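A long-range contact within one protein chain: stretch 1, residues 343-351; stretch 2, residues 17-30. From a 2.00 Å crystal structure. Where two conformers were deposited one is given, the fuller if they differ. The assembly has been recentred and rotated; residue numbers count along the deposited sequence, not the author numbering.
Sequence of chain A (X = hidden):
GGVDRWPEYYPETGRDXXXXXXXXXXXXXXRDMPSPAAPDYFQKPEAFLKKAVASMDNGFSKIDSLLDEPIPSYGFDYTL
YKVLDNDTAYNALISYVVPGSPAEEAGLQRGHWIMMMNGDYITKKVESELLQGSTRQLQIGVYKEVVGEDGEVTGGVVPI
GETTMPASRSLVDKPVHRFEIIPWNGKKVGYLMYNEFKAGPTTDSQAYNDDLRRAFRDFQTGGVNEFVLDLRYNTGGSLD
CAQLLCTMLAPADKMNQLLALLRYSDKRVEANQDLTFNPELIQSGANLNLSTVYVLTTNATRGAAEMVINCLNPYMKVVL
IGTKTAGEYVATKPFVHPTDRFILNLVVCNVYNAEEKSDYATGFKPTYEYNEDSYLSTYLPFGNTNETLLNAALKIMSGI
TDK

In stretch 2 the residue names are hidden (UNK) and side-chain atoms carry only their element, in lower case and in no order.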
ATOM      1  N   ILE A 343      -7.831 -17.969   1.443  1.00 34.73           N
ATOM      2  CA  ILE A 343      -8.388 -17.051   0.456  1.00 34.98           C
ATOM      3  C   ILE A 343      -7.467 -17.072  -0.756  1.00 33.13           C
ATOM      4  O   ILE A 343      -6.233 -16.935  -0.594  1.00 30.80           O
ATOM      5  CB  ILE A 343      -8.412 -15.605   0.952  1.00 34.69           C
ATOM      6  CG1 ILE A 343      -9.232 -15.450   2.246  1.00 34.59           C
ATOM      7  CG2 ILE A 343      -8.953 -14.661  -0.171  1.00 37.84           C
ATOM      8  CD1 ILE A 343      -8.981 -14.141   2.946  1.00 36.14           C
ATOM      9  N   LEU A 344      -8.085 -17.273  -1.925  1.00 35.51           N
ATOM     10  CA  LEU A 344      -7.443 -17.197  -3.249  1.00 32.94           C
ATOM     11  C   LEU A 344      -7.737 -15.814  -3.798  1.00 33.01           C
ATOM     12  O   LEU A 344      -8.896 -15.511  -4.082  1.00 32.48           O
ATOM     13  CB  LEU A 344      -8.019 -18.216  -4.212  1.00 33.71           C
ATOM     14  CG  LEU A 344      -7.610 -18.129  -5.708  1.00 30.54           C
ATOM     15  CD1 LEU A 344      -6.069 -18.122  -5.817  1.00 32.58           C
ATOM     16  CD2 LEU A 344      -8.192 -19.282  -6.533  1.00 31.35           C
ATOM     17  N   ASN A 345      -6.714 -14.952  -3.826  1.00 31.45           N
ATOM     18  CA  ASN A 345      -6.800 -13.623  -4.415  1.00 34.30           C
ATOM     19  C   ASN A 345      -6.398 -13.838  -5.871  1.00 30.11           C
ATOM     20  O   ASN A 345      -5.219 -14.008  -6.175  1.00 35.30           O
ATOM     21  CB  ASN A 345      -5.903 -12.639  -3.696  1.00 33.41           C
ATOM     22  CG  ASN A 345      -6.464 -12.240  -2.319  1.00 43.78           C
ATOM     23  OD1 ASN A 345      -5.916 -12.593  -1.266  1.00 49.79           O
ATOM     24  ND2 ASN A 345      -7.588 -11.565  -2.336  1.00 39.16           N
ATOM     25  N   LEU A 346      -7.408 -13.954  -6.735  1.00 32.01           N
ATOM     26  CA  LEU A 346      -7.209 -14.315  -8.143  1.00 28.32           C
ATOM     27  C   LEU A 346      -7.356 -13.179  -9.154  1.00 29.98           C
ATOM     28  O   LEU A 346      -8.270 -12.380  -9.031  1.00 29.44           O
ATOM     29  CB  LEU A 346      -8.217 -15.395  -8.465  1.00 26.39           C
ATOM     30  CG  LEU A 346      -8.200 -16.055  -9.856  1.00 28.16           C
ATOM     31  CD1 LEU A 346      -6.982 -16.926  -9.988  1.00 31.35           C
ATOM     32  CD2 LEU A 346      -9.521 -16.906  -9.994  1.00 31.29           C
ATOM     33  N   VAL A 347      -6.459 -13.093 -10.137  1.00 28.82           N
ATOM     34  CA  VAL A 347      -6.622 -12.116 -11.219  1.00 28.50           C
ATOM     35  C   VAL A 347      -7.928 -12.448 -11.945  1.00 30.71           C
ATOM     36  O   VAL A 347      -8.088 -13.550 -12.481  1.00 30.37           O
ATOM     37  CB  VAL A 347      -5.447 -12.134 -12.233  1.00 27.54           C
ATOM     38  CG1 VAL A 347      -5.720 -11.211 -13.419  1.00 24.82           C
ATOM     39  CG2 VAL A 347      -4.170 -11.744 -11.573  1.00 28.53           C
ATOM     40  N   VAL A 348      -8.840 -11.485 -11.983  1.00 27.58           N
ATOM     41  CA  VAL A 348     -10.144 -11.630 -12.638  1.00 27.59           C
ATOM     42  C   VAL A 348     -10.357 -10.666 -13.838  1.00 30.50           C
ATOM     43  O   VAL A 348     -11.010 -11.039 -14.834  1.00 30.40           O
ATOM     44  CB  VAL A 348     -11.317 -11.476 -11.608  1.00 31.44           C
ATOM     45  CG1 VAL A 348     -11.283 -12.665 -10.628  1.00 24.32           C
ATOM     46  CG2 VAL A 348     -11.291 -10.095 -10.926  1.00 26.64           C
ATOM     47  N   CYS A 349      -9.777  -9.474 -13.801  1.00 28.47           N
ATOM     48  CA  CYS A 349      -9.965  -8.534 -14.913  1.00 32.44           C
ATOM     49  C   CYS A 349      -8.848  -7.583 -15.189  1.00 31.87           C
ATOM     50  O   CYS A 349      -8.034  -7.277 -14.342  1.00 30.64           O
ATOM     51  CB  CYS A 349     -11.213  -7.674 -14.719  1.00 30.68           C
ATOM     52  SG  CYS A 349     -11.278  -6.565 -13.280  1.00 29.32           S
ATOM     53  N   ASN A 350      -8.819  -7.159 -16.450  1.00 31.13           N
ATOM     54  CA  ASN A 350      -8.038  -6.022 -16.899  1.00 29.08           C
ATOM     55  C   ASN A 350      -8.708  -4.752 -16.391  1.00 30.21           C
ATOM     56  O   ASN A 350      -9.950  -4.724 -16.140  1.00 29.66           O
ATOM     57  CB  ASN A 350      -7.976  -5.978 -18.428  1.00 29.68           C
ATOM     58  CG  ASN A 350      -7.007  -6.935 -18.977  1.00 33.95           C
ATOM     59  OD1 ASN A 350      -5.800  -6.787 -18.787  1.00 31.59           O
ATOM     60  ND2 ASN A 350      -7.486  -7.900 -19.651  1.00 28.73           N
ATOM     61  N   VAL A 351      -7.908  -3.726 -16.137  1.00 30.27           N
ATOM     62  CA  VAL A 351      -8.414  -2.428 -15.669  1.00 31.10           C
ATOM     63  C   VAL A 351      -7.817  -1.309 -16.562  1.00 31.38           C
ATOM     64  O   VAL A 351      -6.728  -0.796 -16.306  1.00 30.02           O
ATOM     65  CB  VAL A 351      -8.068  -2.181 -14.190  1.00 36.48           C
ATOM     66  CG1 VAL A 351      -8.734  -0.877 -13.702  1.00 32.58           C
ATOM     67  CG2 VAL A 351      -8.497  -3.325 -13.383  1.00 35.56           C
ATOM     68  N   UNK A  17     -11.238 -30.685  -7.402  1.00 52.92           N
ATOM     69  CA  UNK A  17     -10.444 -29.858  -6.477  1.00 50.17           C
ATOM     70  C   UNK A  17     -10.855 -28.394  -6.667  1.00 45.34           C
ATOM     71  O   UNK A  17     -10.799 -27.882  -7.777  1.00 40.65           O
ATOM     72  c   UNK A  17      -7.020 -31.799  -6.685  1.00 53.56           C
ATOM     73  c   UNK A  17      -8.478 -31.453  -6.355  1.00 55.97           C
ATOM     74  c   UNK A  17      -8.921 -30.013  -6.715  1.00 51.03           C
ATOM     75  c   UNK A  17      -8.143 -28.959  -5.923  1.00 49.55           C
ATOM     76  N   UNK A  18     -11.265 -27.738  -5.583  1.00 39.60           N
ATOM     77  CA  UNK A  18     -11.808 -26.391  -5.657  1.00 36.46           C
ATOM     78  C   UNK A  18     -10.960 -25.338  -6.396  1.00 35.86           C
ATOM     79  O   UNK A  18     -11.471 -24.572  -7.235  1.00 33.60           O
ATOM     80  c   UNK A  18     -10.693 -22.893  -3.655  1.00 38.23           C
ATOM     81  c   UNK A  18     -11.421 -20.606  -3.375  1.00 33.91           C
ATOM     82  c   UNK A  18     -12.050 -25.893  -4.230  1.00 37.00           C
ATOM     83  c   UNK A  18     -10.413 -21.563  -3.393  1.00 38.03           C
ATOM     84  c   UNK A  18     -12.725 -20.943  -3.588  1.00 35.23           C
ATOM     85  c   UNK A  18     -12.022 -23.268  -3.853  1.00 36.77           C
ATOM     86  c   UNK A  18     -12.684 -24.529  -4.129  1.00 35.60           C
ATOM     87  c   UNK A  18     -13.014 -22.269  -3.832  1.00 36.59           C
ATOM     88  n   UNK A  18     -14.214 -22.878  -4.088  1.00 39.31           N
ATOM     89  c   UNK A  18     -14.004 -24.243  -4.245  1.00 35.24           C
ATOM     90  N   UNK A  19      -9.677 -25.271  -6.047  1.00 32.26           N
ATOM     91  CA  UNK A  19      -8.797 -24.227  -6.560  1.00 32.39           C
ATOM     92  C   UNK A  19      -8.690 -24.354  -8.091  1.00 31.09           C
ATOM     93  O   UNK A  19      -8.724 -23.376  -8.789  1.00 32.19           O
ATOM     94  c   UNK A  19      -5.451 -22.664  -5.334  1.00 36.15           C
ATOM     95  c   UNK A  19      -6.614 -22.977  -6.222  1.00 36.11           C
ATOM     96  c   UNK A  19      -7.428 -24.186  -5.791  1.00 31.05           C
ATOM     97  c   UNK A  19      -6.653 -25.471  -6.020  1.00 37.36           C
ATOM     98  N   UNK A  20      -8.667 -25.578  -8.599  1.00 34.19           N
ATOM     99  CA  UNK A  20      -8.611 -25.793 -10.044  1.00 33.62           C
ATOM    100  C   UNK A  20      -9.912 -25.345 -10.705  1.00 34.03           C
ATOM    101  O   UNK A  20      -9.903 -24.672 -11.719  1.00 35.75           O
ATOM    102  o   UNK A  20      -7.339 -27.230 -12.486  1.00 50.36           O
ATOM    103  c   UNK A  20      -8.431 -27.274 -10.373  1.00 31.96           C
ATOM    104  c   UNK A  20      -8.373 -27.528 -11.878  1.00 40.31           C
ATOM    105  o   UNK A  20      -9.355 -28.042 -12.444  1.00 45.74           O
ATOM    106  N   UNK A  21     -11.023 -25.583 -10.021  0.50 30.81           N
ATOM    107  CA  UNK A  21     -12.337 -25.229 -10.531  0.50 30.44           C
ATOM    108  C   UNK A  21     -12.602 -23.737 -10.470  0.50 29.14           C
ATOM    109  O   UNK A  21     -12.928 -23.179 -11.492  0.50 30.00           O
ATOM    110  c   UNK A  21     -13.430 -26.024  -9.817  0.50 30.21           C
ATOM    111  o   UNK A  21     -13.350 -25.828  -8.427  0.50 41.93           O
ATOM    112  N   UNK A  22     -12.454 -23.093  -9.308  0.70 29.76           N
ATOM    113  CA  UNK A  22     -12.631 -21.666  -9.211  0.70 31.91           C
ATOM    114  C   UNK A  22     -11.736 -20.955 -10.251  0.70 31.91           C
ATOM    115  O   UNK A  22     -12.172 -19.984 -10.844  0.70 32.43           O
ATOM    116  c   UNK A  22     -10.979 -21.462  -7.330  0.70 36.22           C
ATOM    117  c   UNK A  22     -12.397 -21.157  -7.776  0.70 31.94           C
ATOM    118  c   UNK A  22     -12.696 -19.648  -7.696  0.70 33.70           C
ATOM    119  N   UNK A  23     -10.525 -21.463 -10.523  1.00 29.98           N
ATOM    120  CA  UNK A  23      -9.640 -20.793 -11.491  1.00 31.60           C
ATOM    121  C   UNK A  23     -10.116 -21.005 -12.931  1.00 32.23           C
ATOM    122  O   UNK A  23     -10.149 -20.097 -13.719  1.00 35.07           O
ATOM    123  c   UNK A  23      -8.169 -21.283 -11.353  1.00 29.44           C
ATOM    124 se   UNK A  23      -5.563 -21.261 -10.084  0.75 27.90          SE
ATOM    125  c   UNK A  23      -7.441 -20.665 -10.161  1.00 31.14           C
ATOM    126  c   UNK A  23      -4.826 -20.237 -11.594  1.00 26.41           C
ATOM    127  N   UNK A  24     -10.479 -22.225 -13.280  1.00 33.28           N
ATOM    128  CA  UNK A  24     -10.890 -22.477 -14.657  1.00 35.58           C
ATOM    129  C   UNK A  24     -12.185 -21.651 -14.989  1.00 35.50           C
ATOM    130  O   UNK A  24     -12.394 -21.273 -16.123  1.00 34.57           O
ATOM    131  n   UNK A  24      -7.335 -25.733 -17.366  1.00 42.32           N
ATOM    132  c   UNK A  24     -10.956 -23.996 -14.945  1.00 34.66           C
ATOM    133  c   UNK A  24      -9.546 -24.582 -15.028  1.00 40.92           C
ATOM    134  n   UNK A  24      -8.061 -26.586 -15.334  1.00 44.33           N
ATOM    135  c   UNK A  24      -7.115 -26.412 -16.253  1.00 45.85           C
ATOM    136  n   UNK A  24      -5.918 -26.939 -16.056  1.00 41.97           N
ATOM    137  c   UNK A  24      -9.437 -26.064 -15.398  1.00 41.45           C
ATOM    138  N   UNK A  25     -13.000 -21.320 -13.986  1.00 34.13           N
ATOM    139  CA  UNK A  25     -14.203 -20.564 -14.232  1.00 32.54           C
ATOM    140  C   UNK A  25     -13.957 -19.062 -14.181  1.00 33.51           C
ATOM    141  O   UNK A  25     -14.448 -18.334 -15.041  1.00 32.71           O
ATOM    142  c   UNK A  25     -17.296 -19.884 -14.655  1.00 52.97           C
ATOM    143  n   UNK A  25     -17.400 -20.997 -15.402  1.00 64.16           N
ATOM    144  c   UNK A  25     -15.311 -20.946 -13.219  1.00 35.00           C
ATOM    145  c   UNK A  25     -16.591 -20.014 -13.266  1.00 47.17           C
ATOM    146  o   UNK A  25     -17.720 -18.785 -15.040  1.00 65.12           O
ATOM    147  N   UNK A  26     -13.184 -18.600 -13.197  1.00 30.57           N
ATOM    148  CA  UNK A  26     -13.093 -17.175 -12.888  1.00 31.75           C
ATOM    149  C   UNK A  26     -11.830 -16.421 -13.275  1.00 31.09           C
ATOM    150  O   UNK A  26     -11.834 -15.205 -13.261  1.00 29.54           O
ATOM    151  c   UNK A  26     -15.701 -16.966 -10.986  1.00 36.51           C
ATOM    152  c   UNK A  26     -14.376 -17.641 -10.693  1.00 33.44           C
ATOM    153  c   UNK A  26     -13.195 -17.001 -11.370  1.00 32.32           C
ATOM    154  o   UNK A  26     -16.745 -17.521 -10.607  1.00 41.32           O
ATOM    155  o   UNK A  26     -15.714 -15.892 -11.576  1.00 35.91           O
ATOM    156  N   UNK A  27     -10.754 -17.134 -13.573  1.00 31.96           N
ATOM    157  CA  UNK A  27      -9.478 -16.536 -13.891  1.00 29.59           C
ATOM    158  C   UNK A  27      -9.483 -15.765 -15.202  1.00 29.44           C
ATOM    159  O   UNK A  27      -9.952 -16.284 -16.220  1.00 28.25           O
ATOM    160  c   UNK A  27      -6.071 -18.121 -14.668  1.00 21.52           C
ATOM    161  c   UNK A  27      -8.442 -17.657 -14.019  1.00 28.90           C
ATOM    162  o   UNK A  27      -2.821 -16.594 -13.799  1.00 26.80           O
ATOM    163  c   UNK A  27      -5.070 -15.977 -13.261  1.00 30.52           C
ATOM    164  c   UNK A  27      -4.177 -16.826 -13.895  1.00 31.23           C
ATOM    165  c   UNK A  27      -6.451 -16.245 -13.271  1.00 30.80           C
ATOM    166  c   UNK A  27      -6.969 -17.296 -14.040  1.00 26.39           C
ATOM    167  c   UNK A  27      -4.650 -17.897 -14.614  1.00 27.50           C
ATOM    168  N   UNK A  28      -8.913 -14.548 -15.182  1.00 29.66           N
ATOM    169  CA  UNK A  28      -8.783 -13.734 -16.375  1.00 26.97           C
ATOM    170  C   UNK A  28      -8.131 -14.542 -17.467  1.00 28.39           C
ATOM    171  O   UNK A  28      -8.614 -14.552 -18.611  1.00 28.69           O
ATOM    172  c   UNK A  28      -7.932 -12.469 -16.152  1.00 26.63           C
ATOM    173  c   UNK A  28      -7.748 -11.515 -17.338  1.00 29.73           C
ATOM    174  c   UNK A  28      -6.765 -10.417 -16.995  1.00 22.06           C
ATOM    175  c   UNK A  28      -9.067 -10.924 -17.862  1.00 27.19           C
ATOM    176  N   UNK A  29      -7.062 -15.241 -17.099  1.00 28.83           N
ATOM    177  CA  UNK A  29      -6.229 -15.950 -18.055  1.00 29.56           C
ATOM    178  C   UNK A  29      -6.454 -17.465 -18.046  1.00 27.41           C
ATOM    179  O   UNK A  29      -5.532 -18.251 -18.174  1.00 30.05           O
ATOM    180  c   UNK A  29      -3.543 -13.341 -17.068  1.00 25.54           C
ATOM    181  c   UNK A  29      -2.292 -12.410 -15.262  1.00 26.12           C
ATOM    182  c   UNK A  29      -2.161 -11.205 -15.942  1.00 28.14           C
ATOM    183  c   UNK A  29      -2.723 -11.033 -17.188  1.00 34.66           C
ATOM    184  c   UNK A  29      -4.594 -13.455 -19.041  1.00 29.34           C
ATOM    185  n   UNK A  29      -4.085 -12.214 -18.906  1.00 28.02           N
ATOM    186  c   UNK A  29      -4.755 -15.630 -17.720  1.00 27.12           C
ATOM    187  c   UNK A  29      -2.989 -13.473 -15.808  1.00 28.71           C
ATOM    188  c   UNK A  29      -3.427 -12.105 -17.721  1.00 27.44           C
ATOM    189  c   UNK A  29      -4.340 -14.199 -17.928  1.00 25.56           C
ATOM    190  N   UNK A  30      -7.685 -17.896 -17.898  1.00 29.67           N
ATOM    191  CA  UNK A  30      -7.943 -19.325 -17.807  1.00 31.60           C
ATOM    192  C   UNK A  30      -7.435 -20.057 -19.062  1.00 30.83           C
ATOM    193  O   UNK A  30      -7.022 -21.184 -18.997  1.00 32.25           O
ATOM    194  c   UNK A  30     -11.928 -19.207 -21.076  1.00 29.18           C
ATOM    195  c   UNK A  30     -11.377 -20.404 -20.768  1.00 28.01           C
ATOM    196  o   UNK A  30     -12.704 -19.089 -22.216  1.00 30.11           O
ATOM    197  c   UNK A  30     -10.901 -18.230 -19.107  1.00 28.82           C
ATOM    198  c   UNK A  30     -11.675 -18.094 -20.261  1.00 24.62           C
ATOM    199  c   UNK A  30     -10.589 -20.532 -19.623  1.00 32.71           C
ATOM    200  c   UNK A  30      -9.442 -19.600 -17.569  1.00 31.58           C
ATOM    201  c   UNK A  30     -10.332 -19.445 -18.782  1.00 33.17           C
TER
HETATM  202  O   HOH W   1     -12.284 -13.192 -15.821  1.00 23.99           O

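Position 17 has four side-chain carbons, forked at the first, with one arm two carbons long. It does not reach stretch 1. This is I17, at the N-cap position of the helix that spans 18-26.

Position 18 has one carbon, then fused five- and six-membered rings holding eight carbons and one nitrogen. A carbon of the six-membered ring lies 4.2 Å from CB of L344. This is W18, and the ring carbon is CZ3.

Position 19 repeats the pattern of position 17. One of its carbons packs on CD2 of L344. It is I19, and the carbon is CG1, 4.0 Å from CD2 of L344.

Position 20 has two carbons, the second carrying two oxygens, and points away from stretch 1. This is D20.

Position 21 has one carbon and one oxygen, out of reach of stretch 1. This is S21. Its OG donates a hydrogen bond to O of W18, at 2.6 Å.

Position 22 has three carbons, the first carrying the other two. It points toward stretch 1 and touches L344. It is V22; CG1 lies 3.6 Å from CD2 of L344.

Position 23 is an unbranched chain of two carbons, selenium and one carbon. It touches L344 and L346. The selenium identifies selenomethionine, M23. Its CG packs 3.8 Å from CD1 of L346 and 4.0 Å from CD2 of L344.

Position 24 has three carbons, a nitrogen, then a carbon carrying two more nitrogens. It points away from stretch 1. This is R24. Its NE forms a salt bridge with OD1 of D20, at 3.0 Å, one helical turn back.

Position 25 has three carbons, the third carrying one oxygen and one nitrogen. It makes no contact with stretch 1. This is Q25.

Position 26 has three carbons, the third carrying two oxygens. Its CB lies 3.9 Å from CD2 of L346. This is E26, the last helical residue.

Position 27 has one carbon, then a six-carbon ring bearing an oxygen. The ring touches L346 and V347. This is Y27. Its CD1 lies 3.4 Å from CD1 of L346, and O of V347 sits at the ring edge, 3.3 Å from CD1 of Y27.

Position 28 has four carbons, forked at the second. It points toward stretch 1, touching V347 through N350. This is L28. Its CD1 lies 3.6 Å from O of V348, and its CD2 3.7 Å from ND2 of N350.

Position 29 again carries fused rings with eight carbons and one nitrogen. CG1 of V347 lies over one ring face. It is W29, with CZ3 4.1 Å from CG1 of V347.

Position 30 has one carbon and a six-carbon ring bearing an oxygen, out of reach of stretch 1. It is Y30.

The helix runs nearly parallel to the strand, at 10°. L344 and L346 pack against its side chains. Beyond the helix, N of L28 donates a nearly straight 3.0 Å hydrogen bond to O of V347, joining the backbones. One water also links O of V348, at 2.7 Å, with O of E26, at 3.3 Å.

Stretch 2 (17-30) IWIDSVMRQEYLWY
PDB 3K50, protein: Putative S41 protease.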